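Long-range contacts in pullulanase (Klebsiella oxytoca, PDB 2YOC), which hydrolyses alpha-1,6-glucosidic links in pullulan and in branched dextrins, and is probably exported by a type 2 secretion system: residues 411-419 and 458-467; 447-455 and 580-588. All coordinates share one frame; numbering follows the deposited sequence.

How the contacts relate
Following the chain from its N-terminal side, strand 413-417 comes first, then helix 446-457, strand 461-464 and, much later, helix 567-582 with strand 586-591. Contact 1 closes the first loop by pairing 413-417 with 461-464, the first two strands of the eight-stranded parallel barrel. Contact 2 begins within that loop, at 447-455, and ends beyond it, at 580-588, so the two closures cross. Helix 446-457 is the crossover between the strands of contact 1, and contact 2 sets it against the turn leading into the third strand. Strands 461-464 and 586-591 are themselves neighbours, with V462 O and L464 N probably hydrogen-bonded to I588.

Contact 1: 411-419 and 458-467; sequences KMTIHESHI and GVTHVELLPV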
# COMPACT_ATOMS: atom_id res chain seq x y z
N LYS B 411 26.21 23.07 -6.09
CA LYS B 411 27.51 23.12 -5.43
C LYS B 411 27.46 23.84 -4.11
O LYS B 411 28.35 23.61 -3.28
CB LYS B 411 28.59 23.68 -6.37
CG LYS B 411 29.15 22.59 -7.30
CD LYS B 411 29.38 23.07 -8.72
CE LYS B 411 29.67 21.94 -9.72
NZ LYS B 411 28.47 21.10 -10.06
N MSE B 412 26.39 24.64 -3.88
CA MSE B 412 26.11 25.43 -2.66
C MSE B 412 26.27 24.65 -1.35
O MSE B 412 25.56 23.68 -1.12
CB MSE B 412 24.72 26.07 -2.75
CG MSE B 412 24.54 27.31 -1.88
SE MSE B 412 22.72 28.07 -2.06
CE MSE B 412 22.92 28.91 -3.84
N THR B 413 27.22 25.12 -0.50
CA THR B 413 27.55 24.54 0.81
C THR B 413 27.49 25.68 1.86
O THR B 413 28.45 26.45 2.01
CB THR B 413 28.88 23.78 0.70
OG1 THR B 413 28.67 22.67 -0.16
CG2 THR B 413 29.36 23.24 2.01
N ILE B 414 26.34 25.79 2.53
CA ILE B 414 25.99 26.87 3.48
C ILE B 414 26.43 26.62 4.90
O ILE B 414 26.26 25.52 5.42
CB ILE B 414 24.46 27.22 3.43
CG1 ILE B 414 23.94 27.29 1.99
CG2 ILE B 414 24.18 28.52 4.15
CD1 ILE B 414 22.43 27.18 1.89
N HIS B 415 26.96 27.70 5.54
CA HIS B 415 27.42 27.81 6.91
C HIS B 415 26.59 28.94 7.51
O HIS B 415 26.82 30.11 7.19
CB HIS B 415 28.92 28.19 6.93
CG HIS B 415 29.62 27.92 8.23
ND1 HIS B 415 29.97 26.62 8.60
CD2 HIS B 415 30.04 28.78 9.19
CE1 HIS B 415 30.58 26.74 9.77
NE2 HIS B 415 30.65 28.01 10.16
N GLU B 416 25.57 28.59 8.30
CA GLU B 416 24.64 29.54 8.92
C GLU B 416 25.25 30.11 10.20
O GLU B 416 25.28 29.45 11.25
CB GLU B 416 23.30 28.85 9.19
CG GLU B 416 22.21 29.73 9.75
CD GLU B 416 21.12 28.99 10.52
OE1 GLU B 416 21.45 28.26 11.49
OE2 GLU B 416 19.94 29.19 10.16
N SER B 417 25.69 31.36 10.10
CA SER B 417 26.37 32.11 11.16
C SER B 417 25.53 33.27 11.76
O SER B 417 24.52 33.68 11.16
CB SER B 417 27.69 32.63 10.62
OG SER B 417 28.16 31.82 9.55
N HIS B 418 25.95 33.77 12.96
CA HIS B 418 25.35 34.89 13.72
C HIS B 418 26.50 35.81 14.15
O HIS B 418 27.55 35.31 14.57
CB HIS B 418 24.57 34.35 14.93
CG HIS B 418 23.90 35.40 15.78
ND1 HIS B 418 24.60 36.11 16.74
CD2 HIS B 418 22.60 35.79 15.83
CE1 HIS B 418 23.72 36.92 17.32
NE2 HIS B 418 22.50 36.75 16.81
N ILE B 419 26.30 37.15 14.04
CA ILE B 419 27.33 38.17 14.33
C ILE B 419 28.00 38.06 15.70
O ILE B 419 29.22 38.22 15.79
CB ILE B 419 26.89 39.61 13.92
CG1 ILE B 419 26.43 39.70 12.43
CG2 ILE B 419 27.94 40.68 14.25
CD1 ILE B 419 27.37 39.17 11.37
N GLY B 458 35.85 23.79 0.86
CA GLY B 458 34.56 23.60 0.21
C GLY B 458 33.31 24.27 0.76
O GLY B 458 32.23 24.03 0.23
N VAL B 459 33.41 25.09 1.81
CA VAL B 459 32.21 25.80 2.27
C VAL B 459 32.07 27.02 1.34
O VAL B 459 33.01 27.79 1.19
CB VAL B 459 32.22 26.12 3.78
CG1 VAL B 459 31.05 26.99 4.15
CG2 VAL B 459 32.20 24.83 4.59
N THR B 460 30.98 27.08 0.60
CA THR B 460 30.82 28.10 -0.44
C THR B 460 30.06 29.34 -0.01
O THR B 460 30.32 30.43 -0.51
CB THR B 460 30.16 27.46 -1.67
OG1 THR B 460 28.78 27.20 -1.41
CG2 THR B 460 30.85 26.16 -2.10
N HIS B 461 29.08 29.19 0.89
CA HIS B 461 28.22 30.29 1.29
C HIS B 461 28.18 30.53 2.78
O HIS B 461 28.16 29.57 3.55
CB HIS B 461 26.77 30.01 0.80
CG HIS B 461 26.57 30.19 -0.66
ND1 HIS B 461 27.30 29.49 -1.59
CD2 HIS B 461 25.65 30.93 -1.32
CE1 HIS B 461 26.86 29.87 -2.77
NE2 HIS B 461 25.86 30.72 -2.65
N VAL B 462 28.04 31.83 3.18
CA VAL B 462 27.82 32.29 4.54
C VAL B 462 26.37 32.78 4.63
O VAL B 462 25.99 33.69 3.88
CB VAL B 462 28.85 33.38 4.97
CG1 VAL B 462 28.51 33.95 6.36
CG2 VAL B 462 30.28 32.83 4.97
N GLU B 463 25.55 32.18 5.54
CA GLU B 463 24.17 32.64 5.78
C GLU B 463 24.18 33.49 7.04
O GLU B 463 24.67 33.06 8.07
CB GLU B 463 23.18 31.50 5.92
CG GLU B 463 21.76 32.00 6.17
CD GLU B 463 20.66 31.01 5.84
OE1 GLU B 463 20.82 30.25 4.86
OE2 GLU B 463 19.64 31.00 6.56
N LEU B 464 23.65 34.72 6.95
CA LEU B 464 23.66 35.59 8.11
C LEU B 464 22.30 35.63 8.73
O LEU B 464 21.37 36.14 8.11
CB LEU B 464 24.13 37.01 7.75
CG LEU B 464 25.54 37.18 7.21
CD1 LEU B 464 25.70 38.50 6.60
CD2 LEU B 464 26.59 37.00 8.29
N LEU B 465 22.19 35.14 10.00
CA LEU B 465 21.02 35.23 10.89
C LEU B 465 20.70 36.75 11.01
O LEU B 465 21.65 37.55 10.89
CB LEU B 465 21.38 34.64 12.25
CG LEU B 465 20.55 33.45 12.71
CD1 LEU B 465 20.96 32.20 11.99
CD2 LEU B 465 20.69 33.22 14.20
N PRO B 466 19.41 37.18 11.15
CA PRO B 466 19.06 38.62 11.09
C PRO B 466 20.10 39.73 11.25
O PRO B 466 20.67 39.92 12.33
CB PRO B 466 17.86 38.73 12.03
CG PRO B 466 17.22 37.36 11.97
CD PRO B 466 18.17 36.39 11.29
N VAL B 467 20.37 40.43 10.13
CA VAL B 467 21.27 41.59 10.00
C VAL B 467 20.54 42.82 9.45
O VAL B 467 21.17 43.83 9.17
CB VAL B 467 22.63 41.34 9.30
CG1 VAL B 467 23.54 40.48 10.15
CG2 VAL B 467 22.46 40.76 7.89
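Parallel strand pairing joins residues 411-419 to 458-467, the first and second strands of the alpha/beta barrel that carries the active site in this glycoside hydrolase family. The backbone ladder runs H461 N to T413 O, H415 N to H461 O, E463 N to H415 O, S417 N to E463 O and L465 N to S417 O. T413 O takes a second donor, T460 N, which lies in its carbonyl plane. At the start of the ladder a side chain stands in for a carbonyl: T413 N gives its hydrogen to T460 OG1 at 2.8 Å, almost straight at 174°. The chi1 of 73° tucks that hydroxyl between its own backbone N and carbonyl carbon, where it also hydrogen-bonds H461 ND1 at 2.7 Å.

The imidazole of H461 carries M412 on one face, with CG over the ring centre and SE above it too, a Met-aromatic contact made by selenomethionine; H461 NE2 is held by Q403. Farther along, E416 and E463 extend side by side into the barrel, their carboxylate planes 79° apart and their OE2 atoms separated by 4.0 Å. L465 CD1 packs on E416 CD at 3.5 Å, while L465 CD2 meets the edge of the H418 ring. Two acids this close probably raise each other's proton affinity, an effect H821, bonded to E416 OE2, and perhaps R663, in a long, weak ion pair with E463, would temper.

Contact 2: 447-455 and 580-588; sequences MVQHLKTLS and KQDLGMNVI
L583 and S455 bring the loop after helix 567-582 against helix 446-457, joining two neighbouring beta-alpha units on the outside of the alpha/beta barrel. Along 580-588 the chain leaves its helix, turns, and enters the third barrel strand.

The first touch comes at D582, through its backbone: the carbonyl O lies 3.5 Å from K452 CE, against the aliphatic part of the extended lysine chain.

L583 follows and does most of the packing. Its CG stands anti to the carbonyl carbon (chi1 -49°), and from there the two methyls spread over one side of the helix. CD2 touches both V448 CG1 and K452 CG, one helical turn apart, at 3.8 Å each, and both of those side chains cross the leucine at about a right angle. CD1 faces L451 instead, 3.9 Å from L451 CB and close to L451 CD1, so a single leucine engages three helix residues.

G584 is where the backbone leaves helical angles, with a positive phi of 56° that helps turn the chain toward the strand.

M585, a selenomethionine, comes next. Its chain bends at chi3, and the terminal CE lies 4.0 Å from L451 CB, while V462 of the second strand touches the same side chain from the barrel side.

Beyond it N586 opens the strand, bonded to H401 and Q403, and V587 is tied to D660; the contact with helix 446-457 has ended by then.

Left for last is the one hydrogen bond across the two segments, back at L583: S455 OG donates to L583 O at 2.7 Å. The hydroxyl approaches that oxygen nearly in line with the carbonyl bond, at 163°.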
# COMPACT_ATOMS: atom_id res chain seq x y z
N MSE B 447 38.69 32.83 14.52
CA MSE B 447 37.45 32.76 13.78
C MSE B 447 37.70 33.03 12.30
O MSE B 447 37.42 32.15 11.49
CB MSE B 447 36.41 33.72 14.38
CG MSE B 447 35.05 33.66 13.73
SE MSE B 447 34.90 34.89 12.24
CE MSE B 447 35.08 36.60 13.15
N VAL B 448 38.25 34.21 11.94
CA VAL B 448 38.48 34.55 10.53
C VAL B 448 39.30 33.48 9.81
O VAL B 448 38.83 32.95 8.79
CB VAL B 448 38.99 35.98 10.28
CG1 VAL B 448 39.46 36.18 8.84
CG2 VAL B 448 37.91 37.00 10.64
N GLN B 449 40.44 33.08 10.39
CA GLN B 449 41.30 32.04 9.82
C GLN B 449 40.60 30.67 9.73
O GLN B 449 40.87 29.90 8.79
CB GLN B 449 42.66 31.97 10.53
CG GLN B 449 43.71 32.95 9.96
CD GLN B 449 44.28 32.57 8.60
OE1 GLN B 449 44.36 31.38 8.23
NE2 GLN B 449 44.71 33.56 7.82
N HIS B 450 39.66 30.38 10.66
CA HIS B 450 38.91 29.13 10.63
C HIS B 450 38.02 29.14 9.40
O HIS B 450 38.15 28.25 8.55
CB HIS B 450 38.08 28.98 11.90
CG HIS B 450 37.40 27.66 12.04
ND1 HIS B 450 38.09 26.52 12.43
CD2 HIS B 450 36.09 27.36 11.93
CE1 HIS B 450 37.19 25.56 12.50
NE2 HIS B 450 35.97 26.01 12.21
N LEU B 451 37.22 30.22 9.23
CA LEU B 451 36.34 30.38 8.06
C LEU B 451 37.15 30.31 6.79
O LEU B 451 36.77 29.57 5.89
CB LEU B 451 35.48 31.65 8.13
CG LEU B 451 34.54 31.80 9.34
CD1 LEU B 451 33.64 32.98 9.16
CD2 LEU B 451 33.68 30.58 9.54
N LYS B 452 38.31 30.98 6.76
CA LYS B 452 39.27 30.97 5.65
C LYS B 452 39.62 29.50 5.27
O LYS B 452 39.53 29.15 4.09
CB LYS B 452 40.56 31.76 6.01
CG LYS B 452 40.68 33.13 5.36
CD LYS B 452 41.71 34.02 6.06
CE LYS B 452 41.73 35.43 5.48
NZ LYS B 452 42.43 36.39 6.37
N THR B 453 39.93 28.62 6.27
CA THR B 453 40.20 27.21 5.94
C THR B 453 38.95 26.44 5.50
O THR B 453 39.05 25.65 4.56
CB THR B 453 41.10 26.46 6.95
OG1 THR B 453 40.30 25.87 7.95
CG2 THR B 453 42.22 27.30 7.54
N LEU B 454 37.78 26.69 6.15
CA LEU B 454 36.54 26.03 5.76
C LEU B 454 36.20 26.37 4.29
O LEU B 454 35.83 25.47 3.52
CB LEU B 454 35.40 26.41 6.70
CG LEU B 454 35.49 25.88 8.15
CD1 LEU B 454 34.50 26.57 9.05
CD2 LEU B 454 35.30 24.36 8.23
N SER B 455 36.43 27.64 3.89
CA SER B 455 36.19 28.13 2.54
C SER B 455 37.07 27.42 1.54
O SER B 455 36.66 27.20 0.40
CB SER B 455 36.46 29.62 2.45
OG SER B 455 36.11 30.09 1.15
N LYS B 580 33.35 37.96 0.72
CA LYS B 580 33.53 37.58 -0.68
C LYS B 580 34.98 37.60 -1.22
O LYS B 580 35.34 36.74 -2.03
CB LYS B 580 32.61 38.39 -1.60
CG LYS B 580 31.16 38.15 -1.35
CD LYS B 580 30.37 38.97 -2.31
CE LYS B 580 28.90 38.72 -2.22
NZ LYS B 580 28.20 39.24 -3.42
N GLN B 581 35.77 38.60 -0.83
CA GLN B 581 37.12 38.78 -1.36
C GLN B 581 38.20 38.11 -0.51
O GLN B 581 39.03 37.38 -1.03
CB GLN B 581 37.40 40.28 -1.43
CG GLN B 581 37.97 40.77 -2.74
CD GLN B 581 37.88 42.28 -2.75
OE1 GLN B 581 38.43 42.97 -1.87
NE2 GLN B 581 37.14 42.81 -3.73
N ASP B 582 38.19 38.38 0.79
CA ASP B 582 39.18 37.88 1.74
C ASP B 582 38.88 36.45 2.22
O ASP B 582 39.82 35.70 2.52
CB ASP B 582 39.36 38.88 2.91
CG ASP B 582 39.42 40.37 2.51
OD1 ASP B 582 39.62 40.67 1.29
OD2 ASP B 582 39.26 41.23 3.41
N LEU B 583 37.59 36.06 2.30
CA LEU B 583 37.21 34.70 2.69
C LEU B 583 36.73 33.88 1.50
O LEU B 583 36.58 32.66 1.63
CB LEU B 583 36.15 34.64 3.81
CG LEU B 583 36.29 35.46 5.07
CD1 LEU B 583 35.33 34.95 6.12
CD2 LEU B 583 37.67 35.37 5.64
N GLY B 584 36.45 34.54 0.37
CA GLY B 584 36.01 33.90 -0.88
C GLY B 584 34.78 33.01 -0.83
O GLY B 584 34.78 31.90 -1.38
N MSE B 585 33.72 33.51 -0.19
CA MSE B 585 32.43 32.85 -0.04
C MSE B 585 31.30 33.81 -0.40
O MSE B 585 31.40 35.02 -0.17
CB MSE B 585 32.26 32.39 1.41
CG MSE B 585 32.97 31.08 1.72
SE MSE B 585 32.67 30.43 3.54
CE MSE B 585 33.72 31.75 4.55
N ASN B 586 30.21 33.27 -0.96
CA ASN B 586 29.02 34.05 -1.29
C ASN B 586 28.26 34.40 0.02
O ASN B 586 28.60 33.86 1.08
CB ASN B 586 28.10 33.25 -2.18
CG ASN B 586 28.55 33.09 -3.59
OD1 ASN B 586 29.72 33.27 -3.93
ND2 ASN B 586 27.60 32.71 -4.44
N VAL B 587 27.23 35.29 -0.05
CA VAL B 587 26.42 35.71 1.11
C VAL B 587 24.92 35.44 0.94
O VAL B 587 24.32 35.80 -0.08
CB VAL B 587 26.66 37.19 1.56
CG1 VAL B 587 25.93 37.47 2.87
CG2 VAL B 587 28.15 37.50 1.71
N ILE B 588 24.33 34.83 1.95
CA ILE B 588 22.91 34.60 2.02
C ILE B 588 22.38 35.40 3.21
O ILE B 588 22.90 35.27 4.33
CB ILE B 588 22.52 33.09 2.13
CG1 ILE B 588 22.87 32.33 0.84
CG2 ILE B 588 21.02 32.92 2.50
CD1 ILE B 588 22.94 30.85 1.01